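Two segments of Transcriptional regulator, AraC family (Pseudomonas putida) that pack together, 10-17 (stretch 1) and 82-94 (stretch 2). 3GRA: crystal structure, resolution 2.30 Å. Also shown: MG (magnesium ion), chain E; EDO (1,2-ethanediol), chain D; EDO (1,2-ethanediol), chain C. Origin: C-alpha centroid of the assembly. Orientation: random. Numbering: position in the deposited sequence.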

# COMPACT_ATOMS: atom_id res chain seq x y z
N PHE A 10 11.46 -6.44 -1.24
CA PHE A 10 10.70 -5.82 -2.31
C PHE A 10 11.39 -4.58 -2.85
O PHE A 10 11.59 -3.61 -2.13
N ILE A 11 11.75 -4.60 -4.13
CA ILE A 11 12.37 -3.43 -4.74
C ILE A 11 11.24 -2.50 -5.17
O ILE A 11 10.47 -2.83 -6.08
N LEU A 12 11.14 -1.35 -4.52
CA LEU A 12 10.08 -0.39 -4.86
C LEU A 12 10.58 0.59 -5.89
O LEU A 12 11.51 1.36 -5.62
N LEU A 13 9.99 0.54 -7.08
CA LEU A 13 10.36 1.44 -8.17
C LEU A 13 9.48 2.68 -8.08
O LEU A 13 8.42 2.66 -7.44
N GLU A 14 9.91 3.76 -8.72
CA GLU A 14 9.14 4.99 -8.66
C GLU A 14 7.73 4.75 -9.21
O GLU A 14 7.56 4.08 -10.23
N HIS A 15 6.74 5.27 -8.50
CA HIS A 15 5.32 5.15 -8.87
C HIS A 15 4.79 3.72 -8.76
O HIS A 15 3.87 3.33 -9.47
N PHE A 16 5.37 2.96 -7.84
CA PHE A 16 4.97 1.57 -7.62
C PHE A 16 3.53 1.51 -7.10
O PHE A 16 3.09 2.37 -6.33
N SER A 17 2.79 0.50 -7.54
CA SER A 17 1.42 0.31 -7.07
C SER A 17 1.46 0.13 -5.55
O SER A 17 1.98 -0.87 -5.04
N ARG A 82 2.41 4.01 -13.78
CA ARG A 82 3.28 5.09 -14.21
C ARG A 82 4.77 4.80 -14.02
O ARG A 82 5.61 5.65 -14.31
N THR A 83 5.10 3.60 -13.54
CA THR A 83 6.50 3.25 -13.32
C THR A 83 7.32 3.29 -14.61
O THR A 83 7.01 2.61 -15.58
N PRO A 84 8.38 4.11 -14.62
CA PRO A 84 9.21 4.19 -15.83
C PRO A 84 9.90 2.85 -16.12
O PRO A 84 10.40 2.18 -15.21
N LEU A 85 9.92 2.46 -17.39
CA LEU A 85 10.52 1.20 -17.81
C LEU A 85 12.00 1.38 -18.11
O LEU A 85 12.43 1.28 -19.26
N LYS A 86 12.79 1.63 -17.07
CA LYS A 86 14.22 1.83 -17.24
C LYS A 86 14.97 0.93 -16.26
O LYS A 86 14.84 -0.29 -16.33
N TYR A 87 15.75 1.53 -15.37
CA TYR A 87 16.49 0.77 -14.38
C TYR A 87 17.29 -0.36 -15.03
O TYR A 87 17.17 -1.52 -14.62
N PRO A 88 18.12 -0.04 -16.04
CA PRO A 88 18.94 -1.04 -16.74
C PRO A 88 19.76 -1.93 -15.82
O PRO A 88 20.08 -3.06 -16.18
N GLU A 89 20.11 -1.42 -14.65
CA GLU A 89 20.91 -2.20 -13.70
C GLU A 89 20.22 -3.48 -13.27
O GLU A 89 20.88 -4.47 -12.91
N LEU A 90 18.89 -3.46 -13.29
CA LEU A 90 18.11 -4.63 -12.84
C LEU A 90 18.40 -5.88 -13.64
O LEU A 90 18.25 -6.98 -13.15
N ASP A 91 18.87 -5.71 -14.87
CA ASP A 91 19.16 -6.87 -15.72
C ASP A 91 20.21 -7.84 -15.17
O ASP A 91 19.90 -9.01 -15.04
N ARG A 92 21.43 -7.38 -14.87
CA ARG A 92 22.44 -8.29 -14.35
C ARG A 92 22.17 -8.58 -12.89
O ARG A 92 22.49 -9.67 -12.39
N LEU A 93 21.54 -7.64 -12.19
CA LEU A 93 21.21 -7.85 -10.78
C LEU A 93 20.27 -9.05 -10.62
O LEU A 93 20.45 -9.90 -9.74
N LEU A 94 19.24 -9.10 -11.46
CA LEU A 94 18.27 -10.18 -11.38
C LEU A 94 18.85 -11.47 -11.95
O LEU A 94 18.54 -12.56 -11.48

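Where a strand runs out into a turn, the backbone groups it exposes need new partners, and a neighbouring loop can supply them with side chains while its apolar residues cover the strand's own. The pairing of residues 10–17 with residues 82–94 in this AraC-family regulator is a compact example, burying 451 Å² in total. Stretch 1 leaves its strand after Leu 12 and makes a type II turn from Leu 13 to Phe 16, closed by a weak hydrogen bond from Phe 16 N to Leu 13 O.

Stretch 2 begins at the turn. Arg 82 (chi1 m, chi2 m) directs its CB toward stretch 1, 4.0 Å from His 15 CB, but its end leads away, so the contact is made by the base of the side chain. The backbone does more: Arg 82 O lies 3.4 Å from His 15 CD2, at the edge of an imidazole set by chi1 m. A water ties the same two residues together, donating to His 15 O at 3.0 Å and accepting from Arg 82 N at 2.7 Å.

Thr 83 comes nearest to the turn, with 5.0 Å between Thr 83 CA and His 15 CA. Its CB points sideways, and the m rotamer places OG1 and CG2 for different work. OG1 donates a hydrogen bond to Glu 14 O, with 3.0 Å between Thr 83 OG1 and Glu 14 O, satisfying a carbonyl inside the turn; Thr 83 CA approaches the same oxygen, at 3.4 Å from Glu 14 O. The methyl CG2 instead meets Leu 13 CB at 3.8 Å. Pro 84 extends this surface with its ring, CD lying 3.7 Å from Glu 14 O and 4.0 Å from His 15 CD2.

Leu 85 and Lys 86 make no contact, and the chain returns with Tyr 87, whose CB points toward stretch 1 with chi1 m. Here one aromatic side chain serves both chemistries. Its hydroxyl accepts a hydrogen bond from the backbone, Glu 14 N to Tyr 87 OH at 3.1 Å, while Leu 13 (m, t) lays CD2 over the ring face, 3.9 Å from the centroid of the Tyr 87 ring and close to its normal. An ethanediol, probably from the crystallisation liquor, lies beside these residues: its C1 is 3.8 Å from Tyr 87 CE1, and its O1 donates to Leu 12 O at 2.6 Å.

A type I turn from Tyr 87 to Leu 90 then leads into the helix, where the contact becomes purely apolar. Leu 90 (m, t) points in and bridges two neighbours, its CD1 4.3 Å from Leu 13 CD2 and its CD2 4.4 Å from Ile 11 CD1. Asp 91 lies out of reach and binds magnesium instead, OD2 to MG being 2.1 Å, with five waters completing the shell. Leu 93 (t, p) ends the contact, its CD2 4.4 Å from the same Ile 11 CD1; Ile 11 points its CB toward stretch 2 and is m, t.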

# COMPACT_ATOMS: atom_id res chain seq x y z
CB PHE A 10 9.32 -5.41 -1.78
CG PHE A 10 8.48 -6.55 -1.27
CD1 PHE A 10 7.57 -7.19 -2.10
CD2 PHE A 10 8.59 -6.97 0.06
CE1 PHE A 10 6.77 -8.23 -1.62
CE2 PHE A 10 7.79 -8.01 0.55
CZ PHE A 10 6.88 -8.63 -0.29
CB ILE A 11 13.24 -3.81 -5.96
CG1 ILE A 11 14.40 -4.70 -5.52
CG2 ILE A 11 13.81 -2.54 -6.59
CD1 ILE A 11 15.19 -5.25 -6.66
CB LEU A 12 9.63 0.37 -3.61
CG LEU A 12 9.25 -0.43 -2.35
CD1 LEU A 12 8.81 0.55 -1.27
CD2 LEU A 12 8.11 -1.43 -2.66
CB LEU A 13 10.14 0.74 -9.52
CG LEU A 13 10.88 -0.58 -9.78
CD1 LEU A 13 10.59 -1.05 -11.20
CD2 LEU A 13 12.37 -0.38 -9.58
CB GLU A 14 9.83 6.10 -9.46
CG GLU A 14 9.61 7.49 -8.85
CD GLU A 14 9.78 8.61 -9.86
OE1 GLU A 14 9.09 8.57 -10.90
OE2 GLU A 14 10.58 9.54 -9.61
CB HIS A 15 5.10 5.69 -10.30
CG HIS A 15 5.68 7.05 -10.52
ND1 HIS A 15 5.56 8.07 -9.60
CD2 HIS A 15 6.37 7.57 -11.57
CE1 HIS A 15 6.15 9.16 -10.07
NE2 HIS A 15 6.65 8.88 -11.26
CB PHE A 16 5.90 0.92 -6.60
CG PHE A 16 5.74 1.44 -5.19
CD1 PHE A 16 4.85 0.83 -4.30
CD2 PHE A 16 6.49 2.53 -4.73
CE1 PHE A 16 4.71 1.28 -2.99
CE2 PHE A 16 6.36 2.99 -3.42
CZ PHE A 16 5.47 2.37 -2.54
CB SER A 17 0.84 -0.93 -7.74
OG SER A 17 -0.37 -1.29 -7.11
CB ARG A 82 2.87 6.38 -13.49
CG ARG A 82 1.41 6.80 -13.79
CD ARG A 82 1.25 7.29 -15.24
NE ARG A 82 -0.11 7.16 -15.76
CZ ARG A 82 -1.20 7.69 -15.19
NH1 ARG A 82 -1.11 8.38 -14.07
NH2 ARG A 82 -2.39 7.52 -15.77
CB THR A 83 6.65 1.84 -12.73
OG1 THR A 83 6.06 1.78 -11.42
CG2 THR A 83 8.13 1.48 -12.63
CB PRO A 84 10.17 5.34 -15.51
CG PRO A 84 10.22 5.35 -14.00
CD PRO A 84 8.79 5.10 -13.62
CB LEU A 85 9.79 0.66 -19.03
CG LEU A 85 8.27 0.55 -18.89
CD1 LEU A 85 7.66 0.10 -20.22
CD2 LEU A 85 7.93 -0.44 -17.78
CB LYS A 86 14.56 3.28 -16.93
CG LYS A 86 13.98 3.63 -15.57
CD LYS A 86 14.35 5.10 -15.14
CE LYS A 86 13.60 5.75 -13.87
NZ LYS A 86 13.76 7.09 -13.27
CB TYR A 87 15.52 0.19 -13.35
CG TYR A 87 14.57 1.22 -12.76
CD1 TYR A 87 15.05 2.26 -11.96
CD2 TYR A 87 13.20 1.14 -12.99
CE1 TYR A 87 14.18 3.19 -11.40
CE2 TYR A 87 12.33 2.06 -12.43
CZ TYR A 87 12.82 3.09 -11.63
OH TYR A 87 11.95 3.99 -11.05
CB PRO A 88 19.82 -0.18 -17.65
CG PRO A 88 19.90 1.12 -16.92
CD PRO A 88 18.47 1.32 -16.48
CB GLU A 89 21.19 -1.35 -12.46
CG GLU A 89 19.91 -0.86 -11.80
CD GLU A 89 20.16 0.17 -10.73
OE1 GLU A 89 20.93 -0.13 -9.79
OE2 GLU A 89 19.59 1.27 -10.83
CB LEU A 90 16.62 -4.31 -12.90
CG LEU A 90 16.13 -3.23 -11.96
CD1 LEU A 90 14.65 -2.98 -12.18
CD2 LEU A 90 16.40 -3.65 -10.52
CB ASP A 91 19.52 -6.46 -17.13
CG ASP A 91 18.33 -5.92 -17.89
OD1 ASP A 91 17.22 -5.98 -17.34
OD2 ASP A 91 18.48 -5.44 -19.03
CB ARG A 92 23.85 -7.73 -14.54
CG ARG A 92 23.89 -6.22 -14.62
CD ARG A 92 25.28 -5.73 -14.98
NE ARG A 92 25.42 -4.32 -14.67
CZ ARG A 92 25.66 -3.84 -13.46
NH1 ARG A 92 25.81 -4.66 -12.43
NH2 ARG A 92 25.75 -2.53 -13.28
CB LEU A 93 20.54 -6.61 -10.19
CG LEU A 93 20.09 -6.68 -8.73
CD1 LEU A 93 21.30 -6.69 -7.82
CD2 LEU A 93 19.20 -5.49 -8.42
CB LEU A 94 16.99 -9.76 -12.12
CG LEU A 94 16.26 -8.59 -11.45
CD1 LEU A 94 15.41 -7.83 -12.46
CD2 LEU A 94 15.40 -9.11 -10.32
MG MG E . 19.41 -4.44 -20.60
C1 EDO D . 23.26 -0.64 -15.87
O1 EDO D . 24.07 -1.81 -15.67
C2 EDO D . 23.92 0.53 -15.12
O2 EDO D . 25.12 0.06 -14.49
C1 EDO C . 13.74 2.86 -7.67
O1 EDO C . 13.89 1.97 -6.57
C2 EDO C . 13.58 4.32 -7.17
O2 EDO C . 13.64 4.38 -5.73
O HOH W 1 1.73 4.52 -11.18
O HOH W 2 20.35 -3.04 -19.40
O HOH W 3 21.30 -3.60 -21.80
O HOH W 4 18.21 -2.85 -20.88
O HOH W 5 18.55 -5.27 -22.25
O HOH W 6 20.98 -5.93 -20.31